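Local coordinates for protein LAE5 (Uncultured bacterium, PDB 5JD3) that probably hydrolyses ester bonds as a serine esterase of the GDSL family, at residues V31-S36 with N97-L102; A65-R70 with A228-T233; A93-D98 with D105-M110. All coordinates share one frame; numbering follows the deposited sequence.

Contact 1 (V31-S36 with N97-L102); sequences VIIGDS and NDVFGL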
loop_
_atom_site.group_PDB
_atom_site.type_symbol
_atom_site.label_atom_id
_atom_site.label_comp_id
_atom_site.label_asym_id
_atom_site.label_seq_id
_atom_site.Cartn_x
_atom_site.Cartn_y
_atom_site.Cartn_z
ATOM N N VAL A 31 -1.739 8.821 6.935
ATOM C CA VAL A 31 -2.279 8.917 5.586
ATOM C C VAL A 31 -1.776 7.760 4.732
ATOM O O VAL A 31 -0.571 7.592 4.546
ATOM C CB VAL A 31 -1.906 10.254 4.916
ATOM C CG1 VAL A 31 -2.171 10.196 3.419
ATOM C CG2 VAL A 31 -2.674 11.400 5.556
ATOM N N ILE A 32 -2.707 6.960 4.222
ATOM C CA ILE A 32 -2.363 5.815 3.389
ATOM C C ILE A 32 -2.765 6.069 1.941
ATOM O O ILE A 32 -3.941 6.272 1.638
ATOM C CB ILE A 32 -3.034 4.528 3.900
ATOM C CG1 ILE A 32 -2.717 4.323 5.383
ATOM C CG2 ILE A 32 -2.581 3.330 3.081
ATOM C CD1 ILE A 32 -3.420 3.137 6.003
ATOM N N ILE A 33 -1.779 6.054 1.050
ATOM C CA ILE A 33 -1.999 6.413 -0.345
ATOM C C ILE A 33 -1.539 5.294 -1.282
ATOM O O ILE A 33 -0.548 4.615 -1.013
ATOM C CB ILE A 33 -1.271 7.739 -0.686
ATOM C CG1 ILE A 33 -1.584 8.193 -2.114
ATOM C CG2 ILE A 33 0.232 7.610 -0.466
ATOM C CD1 ILE A 33 -1.001 9.545 -2.462
ATOM N N GLY A 34 -2.276 5.089 -2.371
ATOM C CA GLY A 34 -1.941 4.053 -3.331
ATOM C C GLY A 34 -2.981 3.875 -4.422
ATOM O O GLY A 34 -3.702 4.812 -4.766
ATOM N N ASP A 35 -3.058 2.663 -4.968
ATOM C CA ASP A 35 -3.990 2.368 -6.053
ATOM C C ASP A 35 -5.334 1.853 -5.537
ATOM O O ASP A 35 -5.765 2.215 -4.442
ATOM C CB ASP A 35 -3.371 1.361 -7.025
ATOM C CG ASP A 35 -2.691 0.205 -6.318
ATOM O OD1 ASP A 35 -3.221 -0.272 -5.293
ATOM O OD2 ASP A 35 -1.617 -0.229 -6.791
ATOM N N SER A 36 -5.989 1.010 -6.332
ATOM C CA SER A 36 -7.329 0.525 -6.003
ATOM C C SER A 36 -7.332 -0.377 -4.776
ATOM O O SER A 36 -8.347 -0.500 -4.092
ATOM C CB SER A 36 -7.937 -0.224 -7.190
ATOM O OG SER A 36 -7.411 -1.536 -7.287
ATOM N N ASN A 97 -1.181 17.877 -2.887
ATOM C CA ASN A 97 -2.524 18.085 -2.357
ATOM C C ASN A 97 -3.032 16.922 -1.510
ATOM O O ASN A 97 -3.797 17.124 -0.566
ATOM C CB ASN A 97 -3.509 18.348 -3.499
ATOM C CG ASN A 97 -3.222 19.645 -4.230
ATOM O OD1 ASN A 97 -2.477 20.496 -3.743
ATOM N ND2 ASN A 97 -3.819 19.806 -5.405
ATOM N N ASP A 98 -2.608 15.706 -1.840
ATOM C CA ASP A 98 -3.158 14.518 -1.192
ATOM C C ASP A 98 -2.290 13.968 -0.059
ATOM O O ASP A 98 -2.733 13.101 0.693
ATOM C CB ASP A 98 -3.401 13.419 -2.229
ATOM C CG ASP A 98 -4.546 13.749 -3.168
ATOM O OD1 ASP A 98 -5.175 14.813 -2.989
ATOM O OD2 ASP A 98 -4.825 12.939 -4.075
ATOM N N VAL A 99 -1.063 14.462 0.065
ATOM C CA VAL A 99 -0.194 14.027 1.156
ATOM C C VAL A 99 0.254 15.201 2.024
ATOM O O VAL A 99 -0.136 15.302 3.187
ATOM C CB VAL A 99 1.051 13.285 0.631
ATOM C CG1 VAL A 99 1.942 12.862 1.789
ATOM C CG2 VAL A 99 0.637 12.075 -0.192
ATOM N N PHE A 100 1.069 16.085 1.455
ATOM C CA PHE A 100 1.593 17.232 2.191
ATOM C C PHE A 100 0.486 18.169 2.662
ATOM O O PHE A 100 0.562 18.732 3.754
ATOM C CB PHE A 100 2.593 18.006 1.330
ATOM C CG PHE A 100 3.889 17.283 1.105
ATOM C CD1 PHE A 100 4.320 16.312 1.994
ATOM C CD2 PHE A 100 4.682 17.580 0.009
ATOM C CE1 PHE A 100 5.515 15.646 1.790
ATOM C CE2 PHE A 100 5.877 16.919 -0.201
ATOM C CZ PHE A 100 6.294 15.951 0.692
ATOM N N GLY A 101 -0.545 18.324 1.838
ATOM C CA GLY A 101 -1.638 19.230 2.141
ATOM C C GLY A 101 -2.537 18.766 3.272
ATOM O O GLY A 101 -3.481 19.461 3.646
ATOM N N LEU A 102 -2.248 17.589 3.818
ATOM C CA LEU A 102 -3.041 17.046 4.914
ATOM C C LEU A 102 -2.261 17.059 6.224
ATOM O O LEU A 102 -2.805 16.737 7.279
ATOM C CB LEU A 102 -3.501 15.624 4.587
ATOM C CG LEU A 102 -4.390 15.501 3.347
ATOM C CD1 LEU A 102 -4.881 14.072 3.170
ATOM C CD2 LEU A 102 -5.559 16.469 3.428
#
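Val31 meets the C-terminal turn of helix 88-100 with both of its methyl groups. CG1, anti to the backbone N (chi1 166°), stops 4.0 Å from the carbonyl oxygen of Asp98, a van der Waals approach to backbone rather than a polar contact. The other branch, CG2, comes within 4.2 Å of Leu102 CD1, on the residue that carries the chain out of the helix. Leu102 is held there by a backbone bond from its N to Val99 O (3.2 Å), which closes a turn just where the helix unwinds through a wider pi-type turn. Ile32, the next residue along strand 29-34, turns to the other face of the sheet and packs on Tyr59, Val60 and Leu63 of helix 59-70. The two helical layers that flank the sheet of a three-layer alpha/beta/alpha sandwich, the fold of GDSL hydrolases, are thus served by successive residues of an inner strand of the parallel sheet. Ile33 returns to the side of helix 88-100. Its chain is fully extended, with CG1 anti to the backbone N (chi1 -175°), and this carries the terminal CD1 to 3.8 Å from Val99 CG2. Asp98 directs its carboxylate elsewhere, into a salt bridge with Arg94 one turn earlier in the helix. Further on, Asp35 OD1 caps the N of Ile37 at the start of the short helix 36-39. Ser36 OG is hydrogen-bonded to His216 NE2, consistent with a Ser-His-Asp triad completed by Asp213 and with Ser36 as the probable nucleophile.

Contact 2 (A65-R70 with A228-T233); sequences AHLFAR and AFLAAT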
loop_
_atom_site.group_PDB
_atom_site.type_symbol
_atom_site.label_atom_id
_atom_site.label_comp_id
_atom_site.label_asym_id
_atom_site.label_seq_id
_atom_site.Cartn_x
_atom_site.Cartn_y
_atom_site.Cartn_z
ATOM N N ALA A 65 -10.646 -0.311 11.581
ATOM C CA ALA A 65 -11.507 -1.058 12.491
ATOM C C ALA A 65 -10.689 -1.753 13.573
ATOM O O ALA A 65 -11.042 -1.717 14.752
ATOM C CB ALA A 65 -12.336 -2.074 11.720
ATOM N N HIS A 66 -9.595 -2.384 13.159
ATOM C CA HIS A 66 -8.706 -3.106 14.064
ATOM C C HIS A 66 -8.125 -2.192 15.137
ATOM O O HIS A 66 -8.139 -2.522 16.323
ATOM C CB HIS A 66 -7.578 -3.769 13.267
ATOM C CG HIS A 66 -6.574 -4.494 14.110
ATOM N ND1 HIS A 66 -6.504 -5.869 14.165
ATOM C CD2 HIS A 66 -5.583 -4.035 14.913
ATOM C CE1 HIS A 66 -5.521 -6.227 14.970
ATOM N NE2 HIS A 66 -4.948 -5.132 15.440
ATOM N N LEU A 67 -7.612 -1.043 14.711
ATOM C CA LEU A 67 -6.962 -0.106 15.622
ATOM C C LEU A 67 -7.951 0.515 16.604
ATOM O O LEU A 67 -7.615 0.750 17.763
ATOM C CB LEU A 67 -6.242 0.986 14.830
ATOM C CG LEU A 67 -5.033 0.497 14.026
ATOM C CD1 LEU A 67 -4.592 1.537 13.006
ATOM C CD2 LEU A 67 -3.884 0.131 14.957
ATOM N N PHE A 68 -9.168 0.778 16.142
ATOM C CA PHE A 68 -10.203 1.326 17.011
ATOM C C PHE A 68 -10.678 0.306 18.039
ATOM O O PHE A 68 -10.832 0.627 19.215
ATOM C CB PHE A 68 -11.398 1.821 16.192
ATOM C CG PHE A 68 -11.332 3.280 15.841
ATOM C CD1 PHE A 68 -11.319 4.244 16.835
ATOM C CD2 PHE A 68 -11.300 3.688 14.518
ATOM C CE1 PHE A 68 -11.263 5.588 16.516
ATOM C CE2 PHE A 68 -11.245 5.030 14.193
ATOM C CZ PHE A 68 -11.227 5.982 15.193
ATOM N N ALA A 69 -10.907 -0.924 17.591
ATOM C CA ALA A 69 -11.473 -1.958 18.450
ATOM C C ALA A 69 -10.487 -2.451 19.505
ATOM O O ALA A 69 -10.871 -2.705 20.647
ATOM C CB ALA A 69 -11.961 -3.126 17.609
ATOM N N ARG A 70 -9.221 -2.586 19.124
ATOM C CA ARG A 70 -8.210 -3.133 20.025
ATOM C C ARG A 70 -7.429 -2.051 20.762
ATOM O O ARG A 70 -6.928 -2.282 21.862
ATOM C CB ARG A 70 -7.237 -4.026 19.256
ATOM C CG ARG A 70 -7.852 -5.293 18.695
ATOM C CD ARG A 70 -6.780 -6.127 18.027
ATOM N NE ARG A 70 -7.313 -7.301 17.343
ATOM C CZ ARG A 70 -6.958 -8.550 17.623
ATOM N NH1 ARG A 70 -6.068 -8.788 18.578
ATOM N NH2 ARG A 70 -7.487 -9.560 16.949
ATOM N N ALA A 228 -0.211 -7.884 7.820
ATOM C CA ALA A 228 1.202 -7.670 7.540
ATOM C C ALA A 228 1.619 -6.286 8.022
ATOM O O ALA A 228 2.693 -6.110 8.599
ATOM C CB ALA A 228 1.485 -7.831 6.056
ATOM N N PHE A 229 0.749 -5.310 7.781
ATOM C CA PHE A 229 0.962 -3.935 8.218
ATOM C C PHE A 229 1.011 -3.845 9.739
ATOM O O PHE A 229 1.922 -3.239 10.307
ATOM C CB PHE A 229 -0.149 -3.034 7.664
ATOM C CG PHE A 229 0.006 -1.578 8.013
ATOM C CD1 PHE A 229 0.618 -0.705 7.129
ATOM C CD2 PHE A 229 -0.483 -1.077 9.209
ATOM C CE1 PHE A 229 0.755 0.636 7.440
ATOM C CE2 PHE A 229 -0.347 0.260 9.526
ATOM C CZ PHE A 229 0.271 1.118 8.640
ATOM N N LEU A 230 0.020 -4.448 10.390
ATOM C CA LEU A 230 -0.094 -4.414 11.844
ATOM C C LEU A 230 1.092 -5.082 12.528
ATOM O O LEU A 230 1.610 -4.575 13.524
ATOM C CB LEU A 230 -1.394 -5.086 12.287
ATOM C CG LEU A 230 -2.681 -4.368 11.882
ATOM C CD1 LEU A 230 -3.882 -5.282 12.050
ATOM C CD2 LEU A 230 -2.857 -3.092 12.691
ATOM N N ALA A 231 1.516 -6.220 11.989
ATOM C CA ALA A 231 2.646 -6.959 12.541
ATOM C C ALA A 231 3.933 -6.149 12.433
ATOM O O ALA A 231 4.736 -6.116 13.366
ATOM C CB ALA A 231 2.800 -8.298 11.836
ATOM N N ALA A 232 4.120 -5.496 11.290
ATOM C CA ALA A 232 5.309 -4.684 11.052
ATOM C C ALA A 232 5.334 -3.460 11.961
ATOM O O ALA A 232 6.401 -2.957 12.309
ATOM C CB ALA A 232 5.375 -4.262 9.592
ATOM N N THR A 233 4.153 -2.985 12.341
ATOM C CA THR A 233 4.038 -1.829 13.222
ATOM C C THR A 233 3.778 -2.264 14.663
ATOM O O THR A 233 3.506 -1.437 15.532
ATOM C CB THR A 233 2.918 -0.877 12.764
ATOM O OG1 THR A 233 1.667 -1.574 12.758
ATOM C CG2 THR A 233 3.207 -0.352 11.365
#
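Leu230 sets one methyl squarely over the imidazole of His66: CD1 lies 3.3 Å from the ring centroid and only 4° off the ring normal, a CH-pi contact centred on the face. Its approach is correspondingly even, with CD1 at 3.4 Å from His66 ND1 and at nearly the same distance from the other ring atoms. The second branch of the leucine, CD2, lies over the rim of the same face, 3.6 Å from His66 CD2, and also reaches Leu67 CD2 at 4.1 Å, the two leucine chains running antiparallel alongside one another. This compact patch joins helix 59-70 to helix 219-232, and Leu63, one turn before Leu67, extends it by packing on both Phe229 and Leu230. With CG anti to its backbone N (chi1 178°), His66 presents its ring to the second helix, while the opposite face is covered toward its rim by Arg70 CD from its own helix. Away from this patch the contact thins out: Ala65, Phe68 and Ala69 lie on the exposed side of helix 59-70, and Ala231 is exposed on helix 219-232. The ring's rotation is fixed further by His66 NE2, hydrogen-bonded to the carbonyl O of Cys235 in the C-terminal tail. Replacing His66 by an alanine would probably leave Leu230 CD1 without the flat surface it rests on and Cys235 O without this hydrogen-bond partner. Because NE2 donates to a carbonyl, it carries a proton; the ring thus spends its edge on a polar bond and its face on apolar packing.

Contact 3 (A93-D98 with D105-M110); sequences ARWQND and DYVAMM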
loop_
_atom_site.group_PDB
_atom_site.type_symbol
_atom_site.label_atom_id
_atom_site.label_comp_id
_atom_site.label_asym_id
_atom_site.label_seq_id
_atom_site.Cartn_x
_atom_site.Cartn_y
_atom_site.Cartn_z
ATOM N N ALA A 93 2.055 13.292 -9.062
ATOM C CA ALA A 93 1.321 14.427 -9.611
ATOM C C ALA A 93 0.356 15.039 -8.598
ATOM O O ALA A 93 0.033 16.223 -8.677
ATOM C CB ALA A 93 0.567 14.005 -10.864
ATOM N N ARG A 94 -0.099 14.232 -7.644
ATOM C CA ARG A 94 -1.082 14.693 -6.671
ATOM C C ARG A 94 -0.546 14.658 -5.245
ATOM O O ARG A 94 -1.300 14.839 -4.288
ATOM C CB ARG A 94 -2.357 13.849 -6.764
ATOM C CG ARG A 94 -2.174 12.387 -6.378
ATOM C CD ARG A 94 -3.459 11.603 -6.606
ATOM N NE ARG A 94 -3.330 10.195 -6.239
ATOM C CZ ARG A 94 -3.587 9.709 -5.029
ATOM N NH1 ARG A 94 -3.983 10.517 -4.055
ATOM N NH2 ARG A 94 -3.447 8.411 -4.792
ATOM N N TRP A 95 0.757 14.432 -5.108
ATOM C CA TRP A 95 1.382 14.285 -3.798
ATOM C C TRP A 95 1.226 15.537 -2.938
ATOM O O TRP A 95 1.007 15.446 -1.731
ATOM C CB TRP A 95 2.866 13.945 -3.954
ATOM C CG TRP A 95 3.498 13.417 -2.701
ATOM C CD1 TRP A 95 4.181 14.133 -1.761
ATOM C CD2 TRP A 95 3.508 12.055 -2.253
ATOM N NE1 TRP A 95 4.615 13.302 -0.756
ATOM C CE2 TRP A 95 4.215 12.022 -1.035
ATOM C CE3 TRP A 95 2.987 10.863 -2.765
ATOM C CZ2 TRP A 95 4.413 10.842 -0.320
ATOM C CZ3 TRP A 95 3.186 9.693 -2.054
ATOM C CH2 TRP A 95 3.893 9.691 -0.845
ATOM N N GLN A 96 1.337 16.703 -3.567
ATOM C CA GLN A 96 1.249 17.971 -2.849
ATOM C C GLN A 96 -0.103 18.159 -2.164
ATOM O O GLN A 96 -0.165 18.547 -0.997
ATOM C CB GLN A 96 1.513 19.140 -3.800
ATOM C CG GLN A 96 1.245 20.508 -3.189
ATOM C CD GLN A 96 2.003 20.731 -1.894
ATOM O OE1 GLN A 96 3.174 20.366 -1.774
ATOM N NE2 GLN A 96 1.336 21.330 -0.913
ATOM N N ASN A 97 -1.181 17.877 -2.887
ATOM C CA ASN A 97 -2.524 18.085 -2.357
ATOM C C ASN A 97 -3.032 16.922 -1.510
ATOM O O ASN A 97 -3.797 17.124 -0.566
ATOM C CB ASN A 97 -3.509 18.348 -3.499
ATOM C CG ASN A 97 -3.222 19.645 -4.230
ATOM O OD1 ASN A 97 -2.477 20.496 -3.743
ATOM N ND2 ASN A 97 -3.819 19.806 -5.405
ATOM N N ASP A 98 -2.608 15.706 -1.840
ATOM C CA ASP A 98 -3.158 14.518 -1.192
ATOM C C ASP A 98 -2.290 13.968 -0.059
ATOM O O ASP A 98 -2.733 13.101 0.693
ATOM C CB ASP A 98 -3.401 13.419 -2.229
ATOM C CG ASP A 98 -4.546 13.749 -3.168
ATOM O OD1 ASP A 98 -5.175 14.813 -2.989
ATOM O OD2 ASP A 98 -4.825 12.939 -4.075
ATOM N N ASP A 105 1.189 12.817 10.315
ATOM C CA ASP A 105 2.264 12.431 11.218
ATOM C C ASP A 105 2.982 11.212 10.655
ATOM O O ASP A 105 4.186 11.041 10.838
ATOM C CB ASP A 105 1.716 12.136 12.616
ATOM C CG ASP A 105 1.055 13.343 13.247
ATOM O OD1 ASP A 105 1.713 14.401 13.343
ATOM O OD2 ASP A 105 -0.127 13.238 13.638
ATOM N N TYR A 106 2.223 10.369 9.964
ATOM C CA TYR A 106 2.769 9.186 9.315
ATOM C C TYR A 106 2.210 9.051 7.903
ATOM O O TYR A 106 1.077 9.447 7.635
ATOM C CB TYR A 106 2.449 7.926 10.122
ATOM C CG TYR A 106 3.049 7.896 11.508
ATOM C CD1 TYR A 106 4.293 7.322 11.734
ATOM C CD2 TYR A 106 2.368 8.428 12.593
ATOM C CE1 TYR A 106 4.845 7.286 12.999
ATOM C CE2 TYR A 106 2.911 8.397 13.863
ATOM C CZ TYR A 106 4.149 7.825 14.061
ATOM O OH TYR A 106 4.691 7.793 15.324
ATOM N N VAL A 107 3.013 8.494 7.003
ATOM C CA VAL A 107 2.558 8.219 5.647
ATOM C C VAL A 107 2.845 6.773 5.263
ATOM O O VAL A 107 3.989 6.322 5.316
ATOM C CB VAL A 107 3.221 9.151 4.614
ATOM C CG1 VAL A 107 2.910 8.684 3.201
ATOM C CG2 VAL A 107 2.761 10.582 4.818
ATOM N N ALA A 108 1.797 6.050 4.888
ATOM C CA ALA A 108 1.951 4.698 4.371
ATOM C C ALA A 108 1.688 4.700 2.872
ATOM O O ALA A 108 0.670 5.217 2.413
ATOM C CB ALA A 108 1.014 3.738 5.083
ATOM N N MET A 109 2.612 4.132 2.106
ATOM C CA MET A 109 2.470 4.113 0.658
ATOM C C MET A 109 2.576 2.705 0.089
ATOM O O MET A 109 3.490 1.949 0.423
ATOM C CB MET A 109 3.516 5.019 0.006
ATOM C CG MET A 109 3.571 4.908 -1.510
ATOM S SD MET A 109 4.520 6.236 -2.272
ATOM C CE MET A 109 5.966 6.266 -1.219
ATOM N N MET A 110 1.623 2.362 -0.767
ATOM C CA MET A 110 1.642 1.091 -1.471
ATOM C C MET A 110 1.387 1.319 -2.954
ATOM O O MET A 110 0.267 1.626 -3.363
ATOM C CB MET A 110 0.604 0.136 -0.892
ATOM C CG MET A 110 0.445 -1.127 -1.700
ATOM S SD MET A 110 -0.753 -2.263 -0.997
ATOM C CE MET A 110 -1.019 -3.309 -2.414
#
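Trp95, in helix 88-100, and Met109, in strand 106-110, make the closest backbone approach, yet their CA atoms are still 11.2 Å apart, and the gap is spanned by long side chains. The indole does most of the spanning. Its CG is anti to the backbone N (chi1 -164°), which brings the far end of the six-membered ring down to the strand. There CZ3 lies 3.7 Å from Met109 SD, and the sulfur sits 4.8 Å from the ring centroid at 68° off the normal, an oblique Met-aromatic contact. Met109 reaches up along an extended chain that bends only at its last torsion (chi3 46°), a turn that places the terminal CE 4.0 Å from Trp95 CH2. The Met109 chain runs roughly perpendicular to the Trp95 side chain. Two residues earlier on the same face of the strand, Val107 CG1 adds a looser apolar touch at 4.3 Å from Trp95 CH2, whereas Ala108 between them points away. Within the helix the bond from Arg94 NH1 to Asp98 OD2 is short, 2.6 Å, and uses the anti lone pair of an oxygen close to the guanidinium plane. Arg94 also bonds Gln81 O through NH2 and Asn86 OD1 through NE, so several partners fix the rotation of the guanidinium. Phe100 meets the indole edge-to-face, and Leu142 of helix 132-146 also packs on Trp95. That helix supplies Leu139 and Val143 to Met109, and Met153 of strand 152-156 touches both Trp95 and Met109, wedging the contact between two helices and the centre of the parallel sheet.

Contacts 1 and 3 belong together: their centres are about 3 Å apart, both use helix 88-100, and their strands, 29-34 and 106-110, are neighbours joined by backbone bonds such as Val31 O to Ala108 N (2.8 Å). Both are buried, helix-on-sheet and apolar, but contact 1 relies on branched aliphatic groups, contact 3 on indole and sulfur. Contact 2 lies on the opposite face of the sheet, its centre about 19 Å from that of contact 1 and 20 Å from that of contact 3. It joins two helices further from the chain's centre, still mostly buried, with solvent reached on the outer side of helix 59-70 and a histidine at the interface. Phe229 CE1, 3.9 Å from Ala108 CB, ties it to the sheet.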